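Local coordinates for enolase from the environmental genome shotgun sequencing of the Sargasso Sea (PDB 2QGY), which is of unknown function but binds magnesium and belongs to the enolase superfamily, whose members typically abstract a proton alpha to a substrate carboxylate, at residues A[22-27]-A[334-339]; A[30-35]-A[144-149]; A[66-71]-A[375-380]. All coordinates share one frame; numbering follows the deposited sequence.

Contact 1 (A[22-27]-A[334-339]); sequences DNHLSD and INFSKK
With CG anti to its carbonyl carbon (chi1 -51°), Asp27 presents its carboxylate to Asn335 and Phe336, whereas Phe336 has CG anti to the backbone N (chi1 178°) on the way to His24. The two oxygens of Asp27 divide the work. Asp27 OD2 takes the backbone N of Asn335 at 2.9 Å through its syn lone pair, in a fairly straight bond. Asp27 OD1 takes the N of Phe336, also at 2.9 Å, but this bond is bent and weak. Both oxygens rest on Asn335 CB, which lies 3.3 Å from Asp27 OD1.

Three residues earlier in the loop, His24 meets the Phe336 ring at one corner. Phe336 CE1 stands 3.4 Å from His24 CB, and Phe336 CZ is 3.6 Å from His24 CD2. The two rings are near parallel, with planes 29° apart, yet slid so far past each other that they barely overlap. His24 NE2 is meanwhile hydrogen-bonded to Leu372 O.

A carboxylate gripping backbone N-H groups in the first turn of helix 334-338 would also be favoured by the helix dipole. The arrangement ties the loop after strand 13-21 to the short helix following the last barrel strand, joining capping domain to barrel in the two-domain architecture of the enolase superfamily.

Contact 2 (A[30-35]-A[144-149]); sequences WSNTKK and SDLKKD
Trp30, Ser144 and the Lys148 chain form the tightly packed part of this contact, while Asp145 and Leu146 make up its outer side. Ser144 OG donates to Trp30 O at 2.7 Å and accepts from its own chain at Leu146 N, closing an ST turn, so one hydroxyl serves both loops. Ser144 CB also sits over the five-membered ring of Trp30, 4.0 Å from its centroid, as a CH-pi contact. Over the same face, above the six-membered ring of Trp30, Lys148 CE makes a second, 3.7 Å from that centroid; the indole N-H itself goes to Trp143 O.

Toward solvent, Asp145 has its CG between the backbone N and the carbonyl carbon (chi1 70°), which turns the carboxylate to the facing loop. Asp145 OD1 is gripped twice: by Ser31 OG at 2.8 Å on the anti side, well out of the carboxylate plane, and by Asn32 N at 2.9 Å on the syn side. Asp145 OD2 receives Asn32 ND2 at 2.8 Å, with the amide plane 83° from the carboxylate. Leu146 adds undirected packing, CD1 near Ser31 CA and CD2 near Asn32 ND2.

Two irregular loops are thus joined through a carboxylate held by three uncharged donors, whose bonds fix its rotation and would share its negative charge.

Contact 3 (A[66-71]-A[375-380]); sequences IIKELF and YSLDEK
The Phe71 ring has Lys380 C at its edge, near the ring plane and 4.4 Å from Phe71 CE2, while Glu379 CG comes in obliquely, 4.0 Å from Phe71 CD2. The Glu379 carboxylate stands almost upright to this ring, at 83°. A bend at chi2 (80°) places Glu379 CD close to Lys68, whose chain crosses it at about a right angle.

Here the aliphatic part of the lysine does most of the touching. Lys68 CD lies 3.3 Å from Glu379 OE1 and 3.8 Å from Leu377 CD2, so the methylene chain meets both a carboxylate and a leucine methyl. The ammonium adds a long salt bridge, Lys68 NZ to Glu379 OE1 at 4.0 Å. Glu379 has a stronger partner in Arg72, one turn on from Lys68, which forms a salt bridge with OE2.

Helix 66-71 and strand 375-379 run nearly parallel, their axes 7° apart in direction and 10.4 Å at closest approach. Phe71 continues inward onto Leu13 and Leu16 of strand 13-21. This is helix-on-sheet packing of the alpha+beta capping domain, where the returning C-terminal strand pairs antiparallel with strand 13-21 at the edge of the sheet.

Contacts 1 and 2 use the same loop between strands 13-21 and 37-43, and touch each other: Ser26 N to Ser31 O and His24 O to Thr33 N are probable hydrogen bonds, both 2.8 Å. The loop is thereby held to the short helix after the last barrel strand and to the loop after the first. Contact 2 is partly buried; contacts 1 and 3 lie at the surface. In both loop contacts an aspartate carboxylate accepts from the backbone, joined in contact 2 by side-chain donors, whereas contact 3 relies on aliphatic packing and a long salt bridge. Contact 3, its centre about 24 Å from that of contact 1, stays within the capping domain, and helix 66-71 also packs on the second subunit.

Contact 1 (A[22-27]-A[334-339])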
loop_
_atom_site.group_PDB
_atom_site.type_symbol
_atom_site.label_atom_id
_atom_site.label_comp_id
_atom_site.label_asym_id
_atom_site.label_seq_id
_atom_site.Cartn_x
_atom_site.Cartn_y
_atom_site.Cartn_z
ATOM N N ASP A 22 -10.205 -15.215 -15.248
ATOM C CA ASP A 22 -11.419 -15.358 -14.449
ATOM C C ASP A 22 -11.134 -16.367 -13.352
ATOM O O ASP A 22 -10.156 -17.102 -13.414
ATOM C CB ASP A 22 -12.576 -15.881 -15.308
ATOM C CG ASP A 22 -13.944 -15.435 -14.786
ATOM O OD1 ASP A 22 -14.043 -14.880 -13.661
ATOM O OD2 ASP A 22 -14.917 -15.638 -15.532
ATOM N N ASN A 23 -11.994 -16.420 -12.338
ATOM C CA ASN A 23 -11.938 -17.519 -11.412
ATOM C C ASN A 23 -12.359 -18.778 -12.152
ATOM O O ASN A 23 -13.277 -18.748 -12.966
ATOM C CB ASN A 23 -12.888 -17.277 -10.227
ATOM C CG ASN A 23 -12.608 -15.962 -9.523
ATOM O OD1 ASN A 23 -13.331 -14.976 -9.708
ATOM N ND2 ASN A 23 -11.558 -15.941 -8.706
ATOM N N HIS A 24 -11.678 -19.864 -11.860
ATOM C CA HIS A 24 -11.963 -21.167 -12.450
ATOM C C HIS A 24 -11.931 -22.205 -11.330
ATOM O O HIS A 24 -11.503 -21.887 -10.220
ATOM C CB HIS A 24 -10.963 -21.441 -13.582
ATOM C CG HIS A 24 -11.137 -20.519 -14.765
ATOM N ND1 HIS A 24 -12.194 -20.635 -15.650
ATOM C CD2 HIS A 24 -10.391 -19.473 -15.211
ATOM C CE1 HIS A 24 -12.091 -19.706 -16.585
ATOM N NE2 HIS A 24 -11.007 -18.986 -16.339
ATOM N N LEU A 25 -12.401 -23.419 -11.573
ATOM C CA LEU A 25 -12.264 -24.457 -10.548
ATOM C C LEU A 25 -10.831 -24.960 -10.624
ATOM O O LEU A 25 -10.298 -25.147 -11.713
ATOM C CB LEU A 25 -13.243 -25.614 -10.763
ATOM C CG LEU A 25 -14.688 -25.307 -10.411
ATOM C CD1 LEU A 25 -15.536 -26.534 -10.745
ATOM C CD2 LEU A 25 -14.792 -24.984 -8.917
ATOM N N SER A 26 -10.204 -25.142 -9.459
ATOM C CA SER A 26 -8.826 -25.618 -9.427
ATOM C C SER A 26 -8.818 -27.131 -9.615
ATOM O O SER A 26 -9.866 -27.745 -9.814
ATOM C CB SER A 26 -8.137 -25.210 -8.116
ATOM O OG SER A 26 -8.686 -25.945 -7.033
ATOM N N ASP A 27 -7.636 -27.744 -9.586
ATOM C CA ASP A 27 -7.537 -29.204 -9.818
ATOM C C ASP A 27 -8.445 -30.004 -8.847
ATOM O O ASP A 27 -8.498 -29.722 -7.630
ATOM C CB ASP A 27 -6.079 -29.712 -9.719
ATOM C CG ASP A 27 -5.067 -28.919 -10.568
ATOM O OD1 ASP A 27 -5.459 -28.096 -11.458
ATOM O OD2 ASP A 27 -3.829 -29.139 -10.327
ATOM N N ILE A 334 -1.552 -26.333 -10.164
ATOM C CA ILE A 334 -0.585 -26.824 -11.146
ATOM C C ILE A 334 -1.233 -27.196 -12.490
ATOM O O ILE A 334 -0.812 -26.704 -13.529
ATOM C CB ILE A 334 0.254 -27.997 -10.618
ATOM C CG1 ILE A 334 1.128 -27.553 -9.416
ATOM C CG2 ILE A 334 1.103 -28.581 -11.741
ATOM C CD1 ILE A 334 2.416 -26.790 -9.798
ATOM N N ASN A 335 -2.241 -28.061 -12.483
ATOM C CA ASN A 335 -2.809 -28.456 -13.779
ATOM C C ASN A 335 -3.649 -27.343 -14.385
ATOM O O ASN A 335 -3.720 -27.217 -15.615
ATOM C CB ASN A 335 -3.613 -29.738 -13.675
ATOM C CG ASN A 335 -2.748 -30.932 -13.326
ATOM O OD1 ASN A 335 -1.606 -31.061 -13.786
ATOM N ND2 ASN A 335 -3.291 -31.818 -12.513
ATOM N N PHE A 336 -4.253 -26.501 -13.541
ATOM C CA PHE A 336 -4.881 -25.312 -14.079
ATOM C C PHE A 336 -3.878 -24.488 -14.910
ATOM O O PHE A 336 -4.186 -24.022 -16.012
ATOM C CB PHE A 336 -5.473 -24.402 -13.006
ATOM C CG PHE A 336 -6.070 -23.167 -13.589
ATOM C CD1 PHE A 336 -7.307 -23.233 -14.231
ATOM C CD2 PHE A 336 -5.379 -21.955 -13.568
ATOM C CE1 PHE A 336 -7.849 -22.130 -14.808
ATOM C CE2 PHE A 336 -5.919 -20.832 -14.156
ATOM C CZ PHE A 336 -7.159 -20.913 -14.786
ATOM N N SER A 337 -2.704 -24.251 -14.337
ATOM C CA SER A 337 -1.690 -23.422 -14.982
ATOM C C SER A 337 -1.176 -24.136 -16.235
ATOM O O SER A 337 -0.828 -23.497 -17.240
ATOM C CB SER A 337 -0.546 -23.140 -14.017
ATOM O OG SER A 337 -1.005 -22.432 -12.874
ATOM N N LYS A 338 -1.125 -25.470 -16.165
ATOM C CA LYS A 338 -0.705 -26.264 -17.323
ATOM C C LYS A 338 -1.626 -26.106 -18.535
ATOM O O LYS A 338 -1.218 -26.381 -19.671
ATOM C CB LYS A 338 -0.574 -27.724 -16.937
ATOM C CG LYS A 338 0.682 -28.001 -16.101
ATOM C CD LYS A 338 0.850 -29.474 -15.859
ATOM C CE LYS A 338 2.225 -29.757 -15.291
ATOM N NZ LYS A 338 2.287 -31.181 -14.839
ATOM N N LYS A 339 -2.857 -25.675 -18.302
ATOM C CA LYS A 339 -3.793 -25.421 -19.415
ATOM C C LYS A 339 -3.234 -24.416 -20.414
ATOM O O LYS A 339 -3.468 -24.533 -21.626
ATOM C CB LYS A 339 -5.152 -24.937 -18.917
ATOM C CG LYS A 339 -5.985 -25.955 -18.162
ATOM C CD LYS A 339 -7.231 -25.257 -17.613
ATOM C CE LYS A 339 -8.135 -26.234 -16.862
ATOM N NZ LYS A 339 -8.801 -27.166 -17.799
#

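Contact 2 (A[30-35]-A[144-149])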
loop_
_atom_site.group_PDB
_atom_site.type_symbol
_atom_site.label_atom_id
_atom_site.label_comp_id
_atom_site.label_asym_id
_atom_site.label_seq_id
_atom_site.Cartn_x
_atom_site.Cartn_y
_atom_site.Cartn_z
ATOM N N TRP A 30 -10.997 -28.558 -6.049
ATOM C CA TRP A 30 -10.622 -28.358 -4.639
ATOM C C TRP A 30 -10.970 -26.939 -4.152
ATOM O O TRP A 30 -11.441 -26.757 -3.016
ATOM C CB TRP A 30 -9.121 -28.673 -4.448
ATOM C CG TRP A 30 -8.611 -28.210 -3.115
ATOM C CD1 TRP A 30 -7.759 -27.180 -2.874
ATOM C CD2 TRP A 30 -8.985 -28.737 -1.829
ATOM N NE1 TRP A 30 -7.543 -27.055 -1.508
ATOM C CE2 TRP A 30 -8.296 -27.986 -0.851
ATOM C CE3 TRP A 30 -9.837 -29.767 -1.417
ATOM C CZ2 TRP A 30 -8.435 -28.230 0.532
ATOM C CZ3 TRP A 30 -9.973 -30.020 -0.030
ATOM C CH2 TRP A 30 -9.268 -29.255 0.914
ATOM N N SER A 31 -10.757 -25.962 -5.030
ATOM C CA SER A 31 -10.982 -24.536 -4.741
ATOM C C SER A 31 -11.376 -23.761 -6.011
ATOM O O SER A 31 -11.383 -24.317 -7.103
ATOM C CB SER A 31 -9.680 -23.940 -4.186
ATOM O OG SER A 31 -9.918 -22.682 -3.549
ATOM N N ASN A 32 -11.724 -22.482 -5.876
ATOM C CA ASN A 32 -11.719 -21.585 -7.040
ATOM C C ASN A 32 -10.302 -21.044 -7.107
ATOM O O ASN A 32 -9.682 -20.768 -6.066
ATOM C CB ASN A 32 -12.718 -20.427 -6.894
ATOM C CG ASN A 32 -14.149 -20.903 -6.623
ATOM O OD1 ASN A 32 -14.707 -21.685 -7.382
ATOM N ND2 ASN A 32 -14.741 -20.417 -5.524
ATOM N N THR A 33 -9.750 -20.963 -8.306
ATOM C CA THR A 33 -8.508 -20.227 -8.500
ATOM C C THR A 33 -8.804 -18.747 -8.329
ATOM O O THR A 33 -9.896 -18.284 -8.646
ATOM C CB THR A 33 -7.935 -20.473 -9.893
ATOM O OG1 THR A 33 -8.878 -19.990 -10.860
ATOM C CG2 THR A 33 -7.695 -21.977 -10.071
ATOM N N LYS A 34 -7.840 -17.995 -7.792
ATOM C CA LYS A 34 -8.014 -16.542 -7.730
ATOM C C LYS A 34 -7.827 -16.023 -9.152
ATOM O O LYS A 34 -7.318 -16.750 -10.012
ATOM C CB LYS A 34 -6.975 -15.911 -6.775
ATOM C CG LYS A 34 -5.558 -16.282 -7.104
ATOM C CD LYS A 34 -4.458 -15.701 -6.159
ATOM C CE LYS A 34 -4.611 -14.205 -5.984
ATOM N NZ LYS A 34 -3.366 -13.524 -5.516
ATOM N N LYS A 35 -8.224 -14.780 -9.405
ATOM C CA LYS A 35 -7.909 -14.124 -10.677
ATOM C C LYS A 35 -6.391 -13.831 -10.700
ATOM O O LYS A 35 -5.828 -13.319 -9.706
ATOM C CB LYS A 35 -8.704 -12.831 -10.843
ATOM C CG LYS A 35 -10.210 -13.012 -10.729
ATOM C CD LYS A 35 -10.956 -11.761 -11.192
ATOM C CE LYS A 35 -12.487 -11.935 -11.149
ATOM N NZ LYS A 35 -12.998 -12.229 -9.785
ATOM N N SER A 144 -8.524 -23.813 0.796
ATOM C CA SER A 144 -9.631 -23.632 -0.158
ATOM C C SER A 144 -10.619 -22.523 0.244
ATOM O O SER A 144 -10.871 -22.294 1.431
ATOM C CB SER A 144 -10.399 -24.931 -0.379
ATOM O OG SER A 144 -11.484 -24.701 -1.280
ATOM N N ASP A 145 -11.184 -21.854 -0.755
ATOM C CA ASP A 145 -12.234 -20.854 -0.515
ATOM C C ASP A 145 -13.638 -21.450 -0.539
ATOM O O ASP A 145 -14.614 -20.732 -0.298
ATOM C CB ASP A 145 -12.143 -19.677 -1.493
ATOM C CG ASP A 145 -12.528 -20.050 -2.917
ATOM O OD1 ASP A 145 -12.220 -21.186 -3.338
ATOM O OD2 ASP A 145 -13.115 -19.176 -3.618
ATOM N N LEU A 146 -13.726 -22.745 -0.844
ATOM C CA LEU A 146 -15.000 -23.469 -0.870
ATOM C C LEU A 146 -15.364 -24.049 0.491
ATOM O O LEU A 146 -14.500 -24.310 1.329
ATOM C CB LEU A 146 -14.948 -24.590 -1.919
ATOM C CG LEU A 146 -14.720 -24.172 -3.376
ATOM C CD1 LEU A 146 -14.581 -25.413 -4.252
ATOM C CD2 LEU A 146 -15.846 -23.285 -3.865
ATOM N N LYS A 147 -16.653 -24.271 0.707
ATOM C CA LYS A 147 -17.110 -24.789 1.991
ATOM C C LYS A 147 -16.789 -26.267 2.116
ATOM O O LYS A 147 -17.194 -27.087 1.282
ATOM C CB LYS A 147 -18.609 -24.523 2.199
ATOM C CG LYS A 147 -18.925 -23.065 2.522
ATOM C CD LYS A 147 -20.430 -22.784 2.538
ATOM C CE LYS A 147 -20.704 -21.306 2.868
ATOM N NZ LYS A 147 -22.118 -21.059 3.323
ATOM N N LYS A 148 -16.029 -26.589 3.158
ATOM C CA LYS A 148 -15.659 -27.969 3.466
ATOM C C LYS A 148 -15.638 -28.188 4.970
ATOM O O LYS A 148 -15.575 -27.229 5.759
ATOM C CB LYS A 148 -14.287 -28.309 2.886
ATOM C CG LYS A 148 -14.133 -27.935 1.441
ATOM C CD LYS A 148 -12.752 -28.177 0.957
ATOM C CE LYS A 148 -12.630 -27.750 -0.495
ATOM N NZ LYS A 148 -13.387 -28.595 -1.460
ATOM N N ASP A 149 -15.719 -29.451 5.365
ATOM C CA ASP A 149 -15.490 -29.815 6.748
ATOM C C ASP A 149 -14.021 -30.216 6.899
ATOM O O ASP A 149 -13.307 -30.408 5.906
ATOM C CB ASP A 149 -16.429 -30.961 7.179
ATOM C CG ASP A 149 -16.071 -31.538 8.553
ATOM O OD1 ASP A 149 -15.871 -30.728 9.495
ATOM O OD2 ASP A 149 -15.978 -32.791 8.684
#

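Contact 3 (A[66-71]-A[375-380])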
loop_
_atom_site.group_PDB
_atom_site.type_symbol
_atom_site.label_atom_id
_atom_site.label_comp_id
_atom_site.label_asym_id
_atom_site.label_seq_id
_atom_site.Cartn_x
_atom_site.Cartn_y
_atom_site.Cartn_z
ATOM N N ILE A 66 -2.583 0.578 -13.487
ATOM C CA ILE A 66 -1.303 1.086 -13.009
ATOM C C ILE A 66 -0.127 0.527 -13.813
ATOM O O ILE A 66 0.735 1.293 -14.246
ATOM C CB ILE A 66 -1.121 0.830 -11.486
ATOM C CG1 ILE A 66 -2.133 1.669 -10.701
ATOM C CG2 ILE A 66 0.313 1.182 -11.049
ATOM C CD1 ILE A 66 -2.197 1.212 -9.216
ATOM N N ILE A 67 -0.096 -0.787 -14.037
ATOM C CA ILE A 67 0.916 -1.345 -14.920
ATOM C C ILE A 67 0.894 -0.637 -16.277
ATOM O O ILE A 67 1.951 -0.290 -16.811
ATOM C CB ILE A 67 0.691 -2.882 -15.166
ATOM C CG1 ILE A 67 0.920 -3.650 -13.859
ATOM C CG2 ILE A 67 1.633 -3.418 -16.279
ATOM C CD1 ILE A 67 0.438 -5.115 -13.901
ATOM N N LYS A 68 -0.297 -0.450 -16.836
ATOM C CA LYS A 68 -0.425 0.216 -18.125
ATOM C C LYS A 68 0.136 1.646 -18.081
ATOM O O LYS A 68 0.859 2.068 -19.003
ATOM C CB LYS A 68 -1.896 0.252 -18.591
ATOM C CG LYS A 68 -2.057 0.970 -19.956
ATOM C CD LYS A 68 -3.435 0.763 -20.589
ATOM C CE LYS A 68 -4.323 2.007 -20.450
ATOM N NZ LYS A 68 -5.630 1.938 -21.237
ATOM N N GLU A 69 -0.162 2.382 -17.011
ATOM C CA GLU A 69 0.340 3.761 -16.927
ATOM C C GLU A 69 1.842 3.848 -16.742
ATOM O O GLU A 69 2.528 4.741 -17.314
ATOM C CB GLU A 69 -0.367 4.555 -15.834
ATOM C CG GLU A 69 -1.828 4.904 -16.137
ATOM C CD GLU A 69 -2.025 5.680 -17.447
ATOM O OE1 GLU A 69 -1.223 6.595 -17.734
ATOM O OE2 GLU A 69 -2.992 5.382 -18.184
ATOM N N LEU A 70 2.371 2.916 -15.951
ATOM C CA LEU A 70 3.811 2.823 -15.764
ATOM C C LEU A 70 4.480 2.455 -17.084
ATOM O O LEU A 70 5.503 3.020 -17.453
ATOM C CB LEU A 70 4.152 1.829 -14.667
ATOM C CG LEU A 70 3.746 2.294 -13.263
ATOM C CD1 LEU A 70 4.001 1.193 -12.222
ATOM C CD2 LEU A 70 4.438 3.573 -12.839
ATOM N N PHE A 71 3.869 1.533 -17.815
ATOM C CA PHE A 71 4.420 1.116 -19.072
ATOM C C PHE A 71 4.559 2.292 -20.030
ATOM O O PHE A 71 5.609 2.459 -20.641
ATOM C CB PHE A 71 3.568 0.017 -19.689
ATOM C CG PHE A 71 3.919 -0.289 -21.110
ATOM C CD1 PHE A 71 4.989 -1.128 -21.400
ATOM C CD2 PHE A 71 3.177 0.250 -22.152
ATOM C CE1 PHE A 71 5.319 -1.419 -22.698
ATOM C CE2 PHE A 71 3.516 -0.040 -23.465
ATOM C CZ PHE A 71 4.582 -0.866 -23.726
ATOM N N TYR A 375 -10.681 -10.228 -18.470
ATOM C CA TYR A 375 -10.268 -8.893 -18.901
ATOM C C TYR A 375 -8.907 -8.974 -19.559
ATOM O O TYR A 375 -8.087 -9.838 -19.233
ATOM C CB TYR A 375 -10.241 -7.899 -17.724
ATOM C CG TYR A 375 -11.571 -7.745 -17.014
ATOM C CD1 TYR A 375 -12.731 -7.395 -17.721
ATOM C CD2 TYR A 375 -11.679 -7.953 -15.635
ATOM C CE1 TYR A 375 -13.962 -7.279 -17.082
ATOM C CE2 TYR A 375 -12.910 -7.831 -14.985
ATOM C CZ TYR A 375 -14.041 -7.496 -15.717
ATOM O OH TYR A 375 -15.256 -7.372 -15.081
ATOM N N SER A 376 -8.674 -8.095 -20.519
ATOM C CA SER A 376 -7.373 -8.048 -21.156
ATOM C C SER A 376 -7.109 -6.655 -21.736
ATOM O O SER A 376 -8.036 -5.877 -22.002
ATOM C CB SER A 376 -7.196 -9.167 -22.199
ATOM O OG SER A 376 -8.028 -8.978 -23.332
ATOM N N LEU A 377 -5.841 -6.332 -21.876
ATOM C CA LEU A 377 -5.444 -5.016 -22.317
ATOM C C LEU A 377 -4.337 -5.249 -23.309
ATOM O O LEU A 377 -3.491 -6.113 -23.091
ATOM C CB LEU A 377 -4.929 -4.246 -21.103
ATOM C CG LEU A 377 -4.974 -2.745 -20.900
ATOM C CD1 LEU A 377 -6.190 -2.070 -21.575
ATOM C CD2 LEU A 377 -4.966 -2.505 -19.363
ATOM N N ASP A 378 -4.373 -4.512 -24.422
ATOM C CA ASP A 378 -3.315 -4.548 -25.432
ATOM C C ASP A 378 -2.953 -3.107 -25.793
ATOM O O ASP A 378 -3.790 -2.339 -26.314
ATOM C CB ASP A 378 -3.748 -5.347 -26.666
ATOM C CG ASP A 378 -2.579 -5.698 -27.597
ATOM O OD1 ASP A 378 -1.482 -5.092 -27.480
ATOM O OD2 ASP A 378 -2.764 -6.596 -28.460
ATOM N N GLU A 379 -1.696 -2.763 -25.519
ATOM C CA GLU A 379 -1.217 -1.391 -25.518
ATOM C C GLU A 379 0.065 -1.279 -26.350
ATOM O O GLU A 379 0.946 -2.132 -26.257
ATOM C CB GLU A 379 -0.955 -0.983 -24.066
ATOM C CG GLU A 379 -0.399 0.413 -23.840
ATOM C CD GLU A 379 -1.464 1.499 -23.902
ATOM O OE1 GLU A 379 -2.675 1.188 -23.785
ATOM O OE2 GLU A 379 -1.073 2.674 -24.074
ATOM N N LYS A 380 0.148 -0.239 -27.176
ATOM C CA LYS A 380 1.351 0.041 -27.959
ATOM C C LYS A 380 2.055 1.271 -27.400
ATOM O O LYS A 380 3.246 1.487 -27.651
ATOM C CB LYS A 380 1.004 0.282 -29.429
ATOM C CG LYS A 380 0.658 -0.947 -30.222
ATOM C CD LYS A 380 -0.178 -0.545 -31.423
ATOM C CE LYS A 380 -1.042 -1.697 -31.920
ATOM N NZ LYS A 380 -2.329 -1.184 -32.471
#